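Local coordinates for protein regulator of nonsense transcripts 2 (Homo sapiens, PDB 4CEK) that acts in nonsense-mediated mRNA decay as the factor UPF2, and here contributes the second of its three MIF4G domains, an all-helical module, at residues K215-I220 against A253-E258; F245-I250 against H289-Y294; Q280-K285 against M297-Y302. All coordinates share one frame; numbering follows the deposited sequence.

Contact 1 (K215-I220 against A253-E258); sequences KTVRFI and ACTLLE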
loop_
_atom_site.group_PDB
_atom_site.type_symbol
_atom_site.label_atom_id
_atom_site.label_comp_id
_atom_site.label_asym_id
_atom_site.label_seq_id
_atom_site.Cartn_x
_atom_site.Cartn_y
_atom_site.Cartn_z
ATOM N N LYS A 215 -6.199 -0.893 -6.287
ATOM C CA LYS A 215 -5.544 -1.739 -5.304
ATOM C C LYS A 215 -4.088 -1.289 -5.114
ATOM O O LYS A 215 -3.647 -1.100 -3.979
ATOM C CB LYS A 215 -5.533 -3.217 -5.735
ATOM C CG LYS A 215 -4.925 -4.181 -4.693
ATOM C CD LYS A 215 -4.160 -5.384 -5.276
ATOM C CE LYS A 215 -2.827 -5.000 -5.920
ATOM N NZ LYS A 215 -1.566 -5.202 -5.122
ATOM N N THR A 216 -3.341 -1.132 -6.209
ATOM C CA THR A 216 -1.942 -0.725 -6.100
ATOM C C THR A 216 -1.846 0.598 -5.363
ATOM O O THR A 216 -1.055 0.733 -4.443
ATOM C CB THR A 216 -1.261 -0.573 -7.470
ATOM O OG1 THR A 216 -1.174 -1.841 -8.118
ATOM C CG2 THR A 216 0.123 -0.021 -7.317
ATOM N N VAL A 217 -2.657 1.573 -5.775
ATOM C CA VAL A 217 -2.587 2.918 -5.219
ATOM C C VAL A 217 -3.060 2.929 -3.782
ATOM O O VAL A 217 -2.468 3.627 -2.970
ATOM C CB VAL A 217 -3.370 3.948 -6.084
ATOM C CG1 VAL A 217 -3.850 5.110 -5.241
ATOM C CG2 VAL A 217 -2.505 4.459 -7.222
ATOM N N ARG A 218 -4.075 2.139 -3.434
ATOM C CA ARG A 218 -4.485 2.034 -2.013
ATOM C C ARG A 218 -3.392 1.446 -1.107
ATOM O O ARG A 218 -3.185 1.935 0.011
ATOM C CB ARG A 218 -5.761 1.198 -1.842
ATOM C CG ARG A 218 -7.028 1.890 -2.338
ATOM C CD ARG A 218 -8.270 1.123 -1.934
ATOM N NE ARG A 218 -9.296 1.172 -2.977
ATOM C CZ ARG A 218 -10.322 2.029 -3.016
ATOM N NH1 ARG A 218 -10.488 2.947 -2.059
ATOM N NH2 ARG A 218 -11.184 1.973 -4.030
ATOM N N PHE A 219 -2.688 0.428 -1.606
ATOM C CA PHE A 219 -1.600 -0.222 -0.852
ATOM C C PHE A 219 -0.493 0.790 -0.604
ATOM O O PHE A 219 -0.099 0.971 0.513
ATOM C CB PHE A 219 -1.074 -1.463 -1.604
ATOM C CG PHE A 219 -0.568 -2.589 -0.709
ATOM C CD1 PHE A 219 -0.226 -2.376 0.645
ATOM C CD2 PHE A 219 -0.446 -3.897 -1.227
ATOM C CE1 PHE A 219 0.230 -3.412 1.445
ATOM C CE2 PHE A 219 0.038 -4.936 -0.421
ATOM C CZ PHE A 219 0.371 -4.694 0.915
ATOM N N ILE A 220 -0.112 1.566 -1.612
ATOM C CA ILE A 220 0.857 2.638 -1.405
ATOM C C ILE A 220 0.381 3.650 -0.356
ATOM O O ILE A 220 1.175 4.175 0.492
ATOM C CB ILE A 220 1.185 3.364 -2.731
ATOM C CG1 ILE A 220 1.954 2.394 -3.647
ATOM C CG2 ILE A 220 1.978 4.615 -2.434
ATOM C CD1 ILE A 220 2.192 2.802 -5.103
ATOM N N ALA A 253 -5.353 9.072 -8.775
ATOM C CA ALA A 253 -5.070 10.235 -7.922
ATOM C C ALA A 253 -6.045 10.401 -6.758
ATOM O O ALA A 253 -5.621 10.732 -5.636
ATOM C CB ALA A 253 -5.101 11.514 -8.739
ATOM N N CYS A 254 -7.334 10.242 -7.054
ATOM C CA CYS A 254 -8.416 10.493 -6.107
ATOM C C CYS A 254 -8.473 9.368 -5.116
ATOM O O CYS A 254 -8.668 9.612 -3.911
ATOM C CB CYS A 254 -9.802 10.694 -6.822
ATOM S SG CYS A 254 -9.897 12.252 -7.809
ATOM N N THR A 255 -8.295 8.134 -5.595
ATOM C CA THR A 255 -8.061 6.982 -4.683
ATOM C C THR A 255 -6.854 7.209 -3.756
ATOM O O THR A 255 -6.953 7.027 -2.530
ATOM C CB THR A 255 -7.842 5.699 -5.439
ATOM O OG1 THR A 255 -8.872 5.560 -6.427
ATOM C CG2 THR A 255 -7.861 4.509 -4.462
ATOM N N LEU A 256 -5.734 7.660 -4.321
ATOM C CA LEU A 256 -4.554 7.904 -3.495
ATOM C C LEU A 256 -4.897 8.895 -2.412
ATOM O O LEU A 256 -4.583 8.660 -1.233
ATOM C CB LEU A 256 -3.356 8.425 -4.328
ATOM C CG LEU A 256 -2.006 8.663 -3.624
ATOM C CD1 LEU A 256 -1.570 7.371 -2.928
ATOM C CD2 LEU A 256 -0.961 9.085 -4.634
ATOM N N LEU A 257 -5.536 10.005 -2.786
ATOM C CA LEU A 257 -5.839 11.071 -1.790
ATOM C C LEU A 257 -6.894 10.665 -0.732
ATOM O O LEU A 257 -6.810 11.067 0.418
ATOM C CB LEU A 257 -6.235 12.380 -2.488
ATOM C CG LEU A 257 -5.162 13.067 -3.336
ATOM C CD1 LEU A 257 -5.753 14.073 -4.361
ATOM C CD2 LEU A 257 -4.208 13.723 -2.369
ATOM N N GLU A 258 -7.857 9.841 -1.107
ATOM C CA GLU A 258 -8.783 9.273 -0.134
ATOM C C GLU A 258 -8.068 8.380 0.898
ATOM O O GLU A 258 -8.468 8.311 2.058
ATOM C CB GLU A 258 -9.835 8.412 -0.813
ATOM C CG GLU A 258 -10.967 9.109 -1.560
ATOM C CD GLU A 258 -11.900 8.069 -2.194
ATOM O OE1 GLU A 258 -12.182 7.048 -1.507
ATOM O OE2 GLU A 258 -12.311 8.234 -3.374
#
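Val217 carries CG1 anti to its own backbone N (chi1 153°), which brings that methyl against helix 247-266, while Arg218 turns CG anti to its carbonyl carbon and bends at chi3 (-143°), so that the guanidinium swings over Thr255. Thr255 in turn holds CG2 anti to the backbone N, aimed at the arginine, and this places OG1 beside the N, where it hydrogen-bonds back to the O of Glu251 one turn earlier. The methyl CG1 of Val217 sits 3.3 Å from the backbone N of Leu256 and 3.5 Å from Leu256 CB, so here a branched side chain packs directly on the opposing backbone. The short segments run nearly parallel, at 29°, with axes 8.5 Å apart. Arg218 crosses Thr255 at about a right angle: its CG lies 3.5 Å from Thr255 CG2, and the same methyl stands 3.7 Å above the guanidinium plane, over its centre. An alanine at Arg218 would remove the chain and guanidinium that lie against Thr255 CG2, and the packing on this side would probably loosen. Phe198 of helix 185-203 also touches Val217, as expected of layered helical hairpins in a MIF4G fold. No hydrogen bond joins the segments; Arg218 NH1 and Glu258 OE1 remain 4.5 Å apart, too far for a salt bridge, so apolar packing holds the pair and electrostatics would add only a modest, long-range attraction.

Contact 2 (F245-I250 against H289-Y294); sequences FSHHHI and HLDARY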
loop_
_atom_site.group_PDB
_atom_site.type_symbol
_atom_site.label_atom_id
_atom_site.label_comp_id
_atom_site.label_asym_id
_atom_site.label_seq_id
_atom_site.Cartn_x
_atom_site.Cartn_y
_atom_site.Cartn_z
ATOM N N PHE A 245 -3.062 14.434 -16.805
ATOM C CA PHE A 245 -4.293 14.384 -16.023
ATOM C C PHE A 245 -5.497 13.905 -16.840
ATOM O O PHE A 245 -6.394 14.671 -17.170
ATOM C CB PHE A 245 -4.540 15.772 -15.415
ATOM C CG PHE A 245 -5.266 15.753 -14.105
ATOM C CD1 PHE A 245 -4.873 14.899 -13.080
ATOM C CD2 PHE A 245 -6.321 16.622 -13.879
ATOM C CE1 PHE A 245 -5.534 14.901 -11.868
ATOM C CE2 PHE A 245 -6.973 16.635 -12.666
ATOM C CZ PHE A 245 -6.581 15.776 -11.660
ATOM N N SER A 246 -5.510 12.605 -17.101
ATOM C CA SER A 246 -6.434 11.940 -17.978
ATOM C C SER A 246 -7.334 11.040 -17.154
ATOM O O SER A 246 -7.192 10.970 -15.948
ATOM C CB SER A 246 -5.620 11.045 -18.896
ATOM O OG SER A 246 -5.219 9.888 -18.161
ATOM N N HIS A 247 -8.210 10.283 -17.798
ATOM C CA HIS A 247 -9.228 9.576 -17.070
ATOM C C HIS A 247 -8.727 8.605 -16.031
ATOM O O HIS A 247 -9.143 8.699 -14.876
ATOM C CB HIS A 247 -10.226 8.925 -18.026
ATOM C CG HIS A 247 -11.220 9.908 -18.637
ATOM N ND1 HIS A 247 -11.003 11.255 -18.661
ATOM C CD2 HIS A 247 -12.438 9.695 -19.289
ATOM C CE1 HIS A 247 -12.034 11.863 -19.279
ATOM N NE2 HIS A 247 -12.914 10.908 -19.664
ATOM N N HIS A 248 -7.853 7.664 -16.389
ATOM C CA HIS A 248 -7.384 6.697 -15.386
ATOM C C HIS A 248 -6.493 7.358 -14.345
ATOM O O HIS A 248 -6.570 7.031 -13.181
ATOM C CB HIS A 248 -6.772 5.439 -16.024
ATOM C CG HIS A 248 -7.809 4.355 -16.374
ATOM N ND1 HIS A 248 -7.470 3.068 -16.640
ATOM C CD2 HIS A 248 -9.212 4.413 -16.474
ATOM C CE1 HIS A 248 -8.587 2.351 -16.916
ATOM N NE2 HIS A 248 -9.648 3.169 -16.803
ATOM N N HIS A 249 -5.718 8.356 -14.724
ATOM C CA HIS A 249 -4.833 9.004 -13.784
ATOM C C HIS A 249 -5.526 9.841 -12.739
ATOM O O HIS A 249 -4.980 10.019 -11.621
ATOM C CB HIS A 249 -3.807 9.858 -14.503
ATOM C CG HIS A 249 -2.907 9.073 -15.410
ATOM N ND1 HIS A 249 -1.955 9.657 -16.173
ATOM C CD2 HIS A 249 -2.843 7.700 -15.667
ATOM C CE1 HIS A 249 -1.320 8.709 -16.891
ATOM N NE2 HIS A 249 -1.865 7.506 -16.573
ATOM N N ILE A 250 -6.684 10.402 -13.108
ATOM C CA ILE A 250 -7.508 11.220 -12.222
ATOM C C ILE A 250 -8.060 10.297 -11.153
ATOM O O ILE A 250 -8.003 10.658 -9.977
ATOM C CB ILE A 250 -8.694 11.936 -12.955
ATOM C CG1 ILE A 250 -8.223 13.081 -13.874
ATOM C CG2 ILE A 250 -9.641 12.556 -11.959
ATOM C CD1 ILE A 250 -9.246 13.464 -14.951
ATOM N N HIS A 289 -11.132 21.381 -19.056
ATOM C CA HIS A 289 -12.448 20.820 -19.424
ATOM C C HIS A 289 -12.535 19.305 -19.433
ATOM O O HIS A 289 -12.647 18.649 -20.485
ATOM C CB HIS A 289 -12.973 21.456 -20.721
ATOM C CG HIS A 289 -13.830 22.681 -20.476
ATOM N ND1 HIS A 289 -15.176 22.654 -20.570
ATOM C CD2 HIS A 289 -13.487 23.974 -20.074
ATOM C CE1 HIS A 289 -15.670 23.874 -20.272
ATOM N NE2 HIS A 289 -14.636 24.680 -19.964
ATOM N N LEU A 290 -12.480 18.759 -18.218
ATOM C CA LEU A 290 -12.754 17.353 -17.968
ATOM C C LEU A 290 -14.256 17.195 -18.076
ATOM O O LEU A 290 -15.002 18.168 -17.838
ATOM C CB LEU A 290 -12.332 16.942 -16.550
ATOM C CG LEU A 290 -10.985 17.397 -15.994
ATOM C CD1 LEU A 290 -10.894 17.104 -14.509
ATOM C CD2 LEU A 290 -9.865 16.696 -16.751
ATOM N N ASP A 291 -14.716 15.992 -18.415
ATOM C CA ASP A 291 -16.150 15.764 -18.375
ATOM C C ASP A 291 -16.634 15.737 -16.926
ATOM O O ASP A 291 -15.859 15.480 -16.018
ATOM C CB ASP A 291 -16.584 14.530 -19.177
ATOM C CG ASP A 291 -16.028 13.261 -18.648
ATOM O OD1 ASP A 291 -16.687 12.653 -17.775
ATOM O OD2 ASP A 291 -14.957 12.864 -19.151
ATOM N N ALA A 292 -17.911 16.058 -16.747
ATOM C CA ALA A 292 -18.553 16.274 -15.444
ATOM C C ALA A 292 -18.201 15.250 -14.363
ATOM O O ALA A 292 -18.028 15.614 -13.205
ATOM C CB ALA A 292 -20.074 16.285 -15.632
ATOM N N ARG A 293 -18.127 13.980 -14.736
ATOM C CA ARG A 293 -17.889 12.911 -13.760
ATOM C C ARG A 293 -16.536 13.078 -13.038
ATOM O O ARG A 293 -16.402 12.782 -11.857
ATOM C CB ARG A 293 -18.011 11.532 -14.431
ATOM C CG ARG A 293 -17.618 10.390 -13.500
ATOM C CD ARG A 293 -18.057 9.000 -13.977
ATOM N NE ARG A 293 -17.155 7.963 -13.439
ATOM C CZ ARG A 293 -16.023 7.544 -14.021
ATOM N NH1 ARG A 293 -15.624 8.044 -15.196
ATOM N NH2 ARG A 293 -15.280 6.617 -13.421
ATOM N N TYR A 294 -15.544 13.582 -13.750
ATOM C CA TYR A 294 -14.212 13.704 -13.192
ATOM C C TYR A 294 -14.048 15.050 -12.534
ATOM O O TYR A 294 -13.227 15.212 -11.637
ATOM C CB TYR A 294 -13.150 13.502 -14.286
ATOM C CG TYR A 294 -13.057 12.083 -14.781
ATOM C CD1 TYR A 294 -12.223 11.175 -14.167
ATOM C CD2 TYR A 294 -13.823 11.643 -15.840
ATOM C CE1 TYR A 294 -12.129 9.866 -14.599
ATOM C CE2 TYR A 294 -13.755 10.329 -16.273
ATOM C CZ TYR A 294 -12.882 9.448 -15.655
ATOM O OH TYR A 294 -12.778 8.137 -16.082
#
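The phenolic OH of Tyr294 is gripped by two hydrogen bonds: one with Glu251 OE2, on the next turn of helix 247-266, and a weak one donated by Arg293 NH1 at 3.0 Å with an N-H...O angle of 147°. Held at its tip, the tyrosine lays one face against the imidazole of His247. The two rings form a face-to-face stack, centroids 4.0 Å apart and planes inclined by 28°, with Tyr294 CE2 over the centre of the His247 ring. The phenol end lies against the base of the histidine side chain, with His247 CB 3.3 Å from Tyr294 OH. At the far side of the imidazole, NE2 of His247 lies 2.9 Å from OD2 of Asp291, the residue at the N-cap of helix 292-305; the ring and carboxylate planes stand 65° apart. That nearby carboxylate would probably stabilise the protonated form of His247, if it occurs. Deeper in, Ile250 supplies the apolar part. Its CG2 meets the edge of the Tyr294 ring, 3.7 Å from CD1, and its CD1 meets Leu290 CD2 tip to tip at 3.8 Å. Over the ring centre of Phe245 lies CG1 of the same isoleucine. The contact thus joins the starts of helices 247-266 and 292-305, next to the C-terminal end of helix 268-287, where His289 closes the helix in a Schellman motif; Met281 of that helix packs on Phe245.

Contact 3 (Q280-K285 against M297-Y302); sequences QMMRKK and MVENAY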
loop_
_atom_site.group_PDB
_atom_site.type_symbol
_atom_site.label_atom_id
_atom_site.label_comp_id
_atom_site.label_asym_id
_atom_site.label_seq_id
_atom_site.Cartn_x
_atom_site.Cartn_y
_atom_site.Cartn_z
ATOM N N GLN A 280 -3.562 22.765 -7.586
ATOM C CA GLN A 280 -3.363 22.530 -9.031
ATOM C C GLN A 280 -4.400 21.599 -9.642
ATOM O O GLN A 280 -4.722 21.719 -10.829
ATOM C CB GLN A 280 -1.999 21.932 -9.338
ATOM C CG GLN A 280 -0.823 22.862 -9.103
ATOM C CD GLN A 280 0.507 22.143 -9.314
ATOM O OE1 GLN A 280 0.570 21.117 -10.013
ATOM N NE2 GLN A 280 1.570 22.668 -8.705
ATOM N N MET A 281 -4.889 20.630 -8.865
ATOM C CA MET A 281 -5.962 19.737 -9.360
ATOM C C MET A 281 -7.256 20.499 -9.550
ATOM O O MET A 281 -7.915 20.300 -10.537
ATOM C CB MET A 281 -6.252 18.615 -8.413
ATOM C CG MET A 281 -5.139 17.633 -8.250
ATOM S SD MET A 281 -5.547 16.379 -6.996
ATOM C CE MET A 281 -7.053 15.625 -7.612
ATOM N N MET A 282 -7.606 21.352 -8.585
ATOM C CA MET A 282 -8.798 22.190 -8.666
ATOM C C MET A 282 -8.695 23.191 -9.812
ATOM O O MET A 282 -9.610 23.285 -10.636
ATOM C CB MET A 282 -9.046 22.905 -7.352
ATOM C CG MET A 282 -9.598 21.960 -6.299
ATOM S SD MET A 282 -11.267 21.298 -6.575
ATOM C CE MET A 282 -12.164 22.525 -5.617
ATOM N N ARG A 283 -7.563 23.881 -9.912
ATOM C CA ARG A 283 -7.323 24.737 -11.082
ATOM C C ARG A 283 -7.495 23.979 -12.405
ATOM O O ARG A 283 -8.056 24.522 -13.351
ATOM C CB ARG A 283 -5.953 25.426 -11.001
ATOM C CG ARG A 283 -5.894 26.524 -9.941
ATOM C CD ARG A 283 -4.539 27.230 -9.927
ATOM N NE ARG A 283 -4.611 28.606 -9.415
ATOM C CZ ARG A 283 -4.579 28.958 -8.123
ATOM N NH1 ARG A 283 -4.497 28.041 -7.158
ATOM N NH2 ARG A 283 -4.636 30.249 -7.786
ATOM N N LYS A 284 -7.059 22.722 -12.456
ATOM C CA LYS A 284 -7.107 21.915 -13.690
ATOM C C LYS A 284 -8.480 21.401 -14.074
ATOM O O LYS A 284 -8.703 21.172 -15.234
ATOM C CB LYS A 284 -6.216 20.672 -13.558
ATOM C CG LYS A 284 -4.730 20.860 -13.833
ATOM C CD LYS A 284 -4.026 19.500 -13.906
ATOM C CE LYS A 284 -2.514 19.630 -13.829
ATOM N NZ LYS A 284 -1.934 20.266 -15.048
ATOM N N LYS A 285 -9.376 21.120 -13.119
ATOM C CA LYS A 285 -10.737 20.652 -13.487
ATOM C C LYS A 285 -11.487 21.684 -14.356
ATOM O O LYS A 285 -12.025 21.315 -15.395
ATOM C CB LYS A 285 -11.588 20.225 -12.265
ATOM C CG LYS A 285 -11.688 21.257 -11.156
ATOM C CD LYS A 285 -13.084 21.484 -10.630
ATOM C CE LYS A 285 -13.110 22.728 -9.755
ATOM N NZ LYS A 285 -14.493 23.065 -9.323
ATOM N N MET A 297 -15.465 14.069 -9.132
ATOM C CA MET A 297 -14.376 13.264 -8.493
ATOM C C MET A 297 -13.235 14.103 -7.900
ATOM O O MET A 297 -12.947 14.010 -6.722
ATOM C CB MET A 297 -13.793 12.261 -9.489
ATOM C CG MET A 297 -13.205 10.988 -8.874
ATOM S SD MET A 297 -12.554 9.861 -10.144
ATOM C CE MET A 297 -14.078 9.223 -10.857
ATOM N N VAL A 298 -12.616 14.963 -8.687
ATOM C CA VAL A 298 -11.560 15.827 -8.177
ATOM C C VAL A 298 -12.049 16.704 -6.999
ATOM O O VAL A 298 -11.378 16.802 -5.958
ATOM C CB VAL A 298 -11.011 16.735 -9.318
ATOM C CG1 VAL A 298 -10.014 17.769 -8.771
ATOM C CG2 VAL A 298 -10.375 15.892 -10.459
ATOM N N GLU A 299 -13.215 17.343 -7.154
ATOM C CA GLU A 299 -13.820 18.132 -6.055
ATOM C C GLU A 299 -13.964 17.340 -4.766
ATOM O O GLU A 299 -13.558 17.789 -3.702
ATOM C CB GLU A 299 -15.192 18.681 -6.484
ATOM C CG GLU A 299 -15.036 19.773 -7.524
ATOM C CD GLU A 299 -16.298 20.114 -8.275
ATOM O OE1 GLU A 299 -17.323 19.465 -8.102
ATOM O OE2 GLU A 299 -16.259 21.074 -9.055
ATOM N N ASN A 300 -14.521 16.148 -4.874
ATOM C CA ASN A 300 -14.725 15.321 -3.700
ATOM C C ASN A 300 -13.416 14.932 -2.978
ATOM O O ASN A 300 -13.337 15.058 -1.753
ATOM C CB ASN A 300 -15.576 14.123 -4.064
ATOM C CG ASN A 300 -17.017 14.510 -4.314
ATOM O OD1 ASN A 300 -17.430 15.654 -4.011
ATOM N ND2 ASN A 300 -17.794 13.584 -4.894
ATOM N N ALA A 301 -12.373 14.582 -3.743
ATOM C CA ALA A 301 -11.067 14.290 -3.151
ATOM C C ALA A 301 -10.493 15.522 -2.511
ATOM O O ALA A 301 -9.917 15.441 -1.416
ATOM C CB ALA A 301 -10.086 13.725 -4.177
ATOM N N TYR A 302 -10.623 16.664 -3.177
ATOM C CA TYR A 302 -10.159 17.930 -2.604
ATOM C C TYR A 302 -10.776 18.256 -1.219
ATOM O O TYR A 302 -10.038 18.535 -0.223
ATOM C CB TYR A 302 -10.390 19.058 -3.598
ATOM C CG TYR A 302 -9.997 20.462 -3.109
ATOM C CD1 TYR A 302 -10.899 21.279 -2.415
ATOM C CD2 TYR A 302 -8.747 20.973 -3.371
ATOM C CE1 TYR A 302 -10.549 22.553 -2.000
ATOM C CE2 TYR A 302 -8.388 22.241 -2.966
ATOM C CZ TYR A 302 -9.285 23.032 -2.295
ATOM O OH TYR A 302 -8.856 24.263 -1.897
#
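Helices 268-287 and 292-305, the last two of the modelled chain, form an antiparallel helical hairpin, and the segments taken here run at 157° to each other with axes 9.7 Å apart. The apolar part centres on Val298, whose CG1, anti to its backbone N, points into the other helix. That methyl lies 3.7 Å from the carbonyl O of Met281 and 3.8 Å from Met281 CE, which the bend at the methionine's chi3 brings round to it. The aromatic part belongs to Met282 and Tyr302, which cross at about a right angle. Met282 doubles back at chi2 (-67°) and lays its chain over one face of the ring: CG makes a CH-pi contact 3.6 Å from the centroid, and SD a Met-aromatic contact at 4.2 Å, each 28° off the ring normal. Tyr302 OH is tied by a hydrogen bond to Glu279 OE2 on the facing helix, which fixes the ring at its far end. The ionic part is a salt bridge between Lys285 and Glu299 at the side of the hairpin. Lys285 starts with CG in the crowded position between its backbone N and carbonyl carbon, whereas Glu299 reaches over with an extended chain, and the two meet crosswise. The lysine's methylene CD also rests against the acid, and its NZ donates to the anti lone pair of Glu299 OE2 at 2.7 Å.

In the fold
All three contacts lie in the C-terminal helices of one MIF4G domain, stepping outward from its middle. Contact 1 has its centre about 8 Å from the centre of the chain, whereas contacts 2 and 3 both lie about 23 Å out, their own centres about 10 Å apart. Helix 247-266 serves contacts 1 and 2, and helix 292-305 serves contacts 2 and 3. Contact 1 meets contact 3 through Leu257 CD1, 3.5 Å from Met281 SD, and through Cys254, which packs on Val298 and Ala301. Contacts 2 and 3 touch through apolar packing: Ile250 CG2 lies 3.7 Å from Val298 CG2, and Phe245 CD2 lies 3.7 Å from the aliphatic Lys284 CD.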